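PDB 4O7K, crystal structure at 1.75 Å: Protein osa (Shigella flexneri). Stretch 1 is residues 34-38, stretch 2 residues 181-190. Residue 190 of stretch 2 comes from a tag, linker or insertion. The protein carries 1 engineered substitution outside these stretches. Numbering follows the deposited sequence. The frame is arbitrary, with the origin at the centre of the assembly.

Stretch 1, residues 34-38: QIVPN
Stretch 2, residues 181-190: KLREQCRKIL

Stretch 1 is extended throughout. Q34 and I35 belong to a strand, with phi/psi of -112/121 and -67/127; V36 (-128/151), P37 (-59/145) and N38 (-149/165) carry the chain onward without a sharp turn. Stretch 2 continues a helix that begins earlier in the chain. Residues 181-187 stay near -62/-44, followed by K188 (-76/-29), I189 (-98/-50) and L190 (phi -76°), and i to i+4 backbone hydrogen bonds run from Q185 N to K181 O (2.9 Å) through L190 N to C186 O (2.9 Å). The CA atoms of I35 and C186 lie 8.3 Å apart, those of P37 and L190 6.6 Å, so the two segments advance in the same general sense and draw closer toward the helix end.

No hydrogen bond joins the stretches; some 210 Å², both sides summed, is buried, and the side-chain contacts in it are apolar. The four-residue spacing of L182, C186 and L190 places them along one helical face, and I35 spans all three. Its CA-to-CB bond points toward the helix, and its rotamer is m,t (chi1 -72°, chi2 177°). I35 CG2 and I35 CD1 lie 3.8 and 4.1 Å from C186 SG, so the two arms share the sulfur; beyond it, CD1 lies 3.9 Å from L182 CD1 and CG2 3.7 Å from L190 CD1. L182 is t,p (-175°, 58°): its CA-to-CB bond runs sideways, but its end comes nearer. C186, chi1 -74° (m), offers a compact, polarisable sulfur.

L190, a tag residue ending in the C-terminal carboxylate, is m,t (-69°, -175°). Its CD1 also lies 4.0 Å from V36 C and 4.3 Å from P37 CD, meeting backbone and proline ring (C-gamma exo, CA-to-CB sideways). The CA-to-CB bond of V36 (chi1 -72°, m) points away from the helix. N38, with chi1 56° and chi2 92°, folds back so that ND2 donates a hydrogen bond to V36 O at 3.2 Å, bracing the extended loop.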

# COMPACT_ATOMS: atom_id res chain seq x y z
N GLN A 34 10.10 1.59 9.25
CA GLN A 34 11.29 2.21 9.81
C GLN A 34 12.34 2.39 8.73
O GLN A 34 12.76 1.42 8.10
CB GLN A 34 11.86 1.38 10.96
CG GLN A 34 10.87 1.12 12.08
CD GLN A 34 11.40 0.09 13.07
OE1 GLN A 34 12.25 -0.73 12.74
NE2 GLN A 34 10.89 0.13 14.29
N ILE A 35 12.75 3.64 8.50
CA ILE A 35 13.84 3.89 7.57
C ILE A 35 15.12 3.31 8.15
O ILE A 35 15.45 3.58 9.30
CB ILE A 35 14.02 5.37 7.28
CG1 ILE A 35 12.85 5.87 6.42
CG2 ILE A 35 15.34 5.61 6.57
CD1 ILE A 35 12.88 7.34 6.14
N VAL A 36 15.82 2.48 7.38
CA VAL A 36 17.01 1.82 7.92
C VAL A 36 18.23 2.00 7.04
O VAL A 36 18.11 2.15 5.83
CB VAL A 36 16.79 0.30 8.12
CG1 VAL A 36 15.88 0.03 9.31
CG2 VAL A 36 16.27 -0.36 6.84
N PRO A 37 19.42 2.00 7.67
CA PRO A 37 20.67 1.88 6.91
C PRO A 37 20.68 0.57 6.11
O PRO A 37 20.13 -0.45 6.57
CB PRO A 37 21.74 1.86 8.01
CG PRO A 37 21.11 2.48 9.20
CD PRO A 37 19.65 2.12 9.12
N ASN A 38 21.28 0.60 4.93
CA ASN A 38 21.34 -0.60 4.09
C ASN A 38 22.60 -0.63 3.24
O ASN A 38 23.27 0.39 3.08
CB ASN A 38 20.09 -0.69 3.21
CG ASN A 38 19.89 0.55 2.36
OD1 ASN A 38 20.35 0.63 1.23
ND2 ASN A 38 19.18 1.53 2.91
N LYS A 181 13.54 14.79 -1.73
CA LYS A 181 13.78 15.36 -0.41
C LYS A 181 14.08 14.26 0.61
O LYS A 181 14.94 14.43 1.48
CB LYS A 181 12.58 16.19 0.03
CG LYS A 181 12.75 16.85 1.40
CD LYS A 181 11.61 17.82 1.68
CE LYS A 181 11.81 18.59 2.98
NZ LYS A 181 11.61 17.72 4.18
N LEU A 182 13.38 13.13 0.50
CA LEU A 182 13.60 12.03 1.43
C LEU A 182 14.99 11.43 1.22
O LEU A 182 15.72 11.18 2.18
CB LEU A 182 12.52 10.95 1.29
CG LEU A 182 12.64 9.83 2.33
CD1 LEU A 182 12.57 10.39 3.74
CD2 LEU A 182 11.57 8.77 2.15
N ARG A 183 15.35 11.21 -0.05
CA ARG A 183 16.67 10.68 -0.37
C ARG A 183 17.76 11.58 0.22
O ARG A 183 18.71 11.10 0.84
CB ARG A 183 16.84 10.55 -1.89
CG ARG A 183 16.20 9.30 -2.47
CD ARG A 183 16.22 9.30 -3.99
NE ARG A 183 15.69 8.06 -4.54
CZ ARG A 183 15.26 7.92 -5.80
NH1 ARG A 183 15.31 8.94 -6.63
NH2 ARG A 183 14.79 6.75 -6.23
N GLU A 184 17.59 12.88 0.05
CA GLU A 184 18.56 13.84 0.57
C GLU A 184 18.62 13.83 2.10
O GLU A 184 19.70 13.90 2.67
CB GLU A 184 18.22 15.24 0.03
CG GLU A 184 18.57 16.41 0.94
CD GLU A 184 18.37 17.76 0.25
OE1 GLU A 184 17.32 17.95 -0.42
OE2 GLU A 184 19.25 18.64 0.38
N GLN A 185 17.47 13.74 2.78
CA GLN A 185 17.46 13.65 4.24
C GLN A 185 18.18 12.40 4.74
O GLN A 185 18.98 12.46 5.67
CB GLN A 185 16.03 13.65 4.77
CG GLN A 185 15.32 14.98 4.75
CD GLN A 185 13.91 14.86 5.29
OE1 GLN A 185 13.31 13.78 5.26
NE2 GLN A 185 13.36 15.97 5.78
N CYS A 186 17.86 11.26 4.14
CA CYS A 186 18.50 9.99 4.48
C CYS A 186 20.00 10.09 4.30
O CYS A 186 20.76 9.58 5.13
CB CYS A 186 17.94 8.85 3.63
SG CYS A 186 16.29 8.35 4.12
N ARG A 187 20.41 10.75 3.22
CA ARG A 187 21.82 11.03 2.97
C ARG A 187 22.49 11.82 4.10
O ARG A 187 23.58 11.45 4.56
CB ARG A 187 21.97 11.79 1.65
CG ARG A 187 23.08 11.28 0.75
N LYS A 188 21.86 12.91 4.54
CA LYS A 188 22.46 13.81 5.53
C LYS A 188 22.43 13.26 6.95
O LYS A 188 23.30 13.58 7.76
CB LYS A 188 21.77 15.17 5.50
CG LYS A 188 21.94 15.94 4.20
N ILE A 189 21.42 12.43 7.26
CA ILE A 189 21.22 11.92 8.63
C ILE A 189 21.79 10.53 8.87
O ILE A 189 22.51 10.30 9.84
CB ILE A 189 19.73 11.90 9.00
CG1 ILE A 189 19.19 13.32 9.10
CG2 ILE A 189 19.53 11.14 10.32
CD1 ILE A 189 20.01 14.23 10.00
N LEU A 190 21.46 9.59 7.99
CA LEU A 190 21.97 8.23 8.15
C LEU A 190 23.43 8.15 7.72
O LEU A 190 24.33 8.67 8.40
CB LEU A 190 21.11 7.23 7.36
CG LEU A 190 19.69 7.01 7.89
CD1 LEU A 190 18.98 5.91 7.11
CD2 LEU A 190 19.70 6.68 9.36
OXT LEU A 190 23.74 7.55 6.68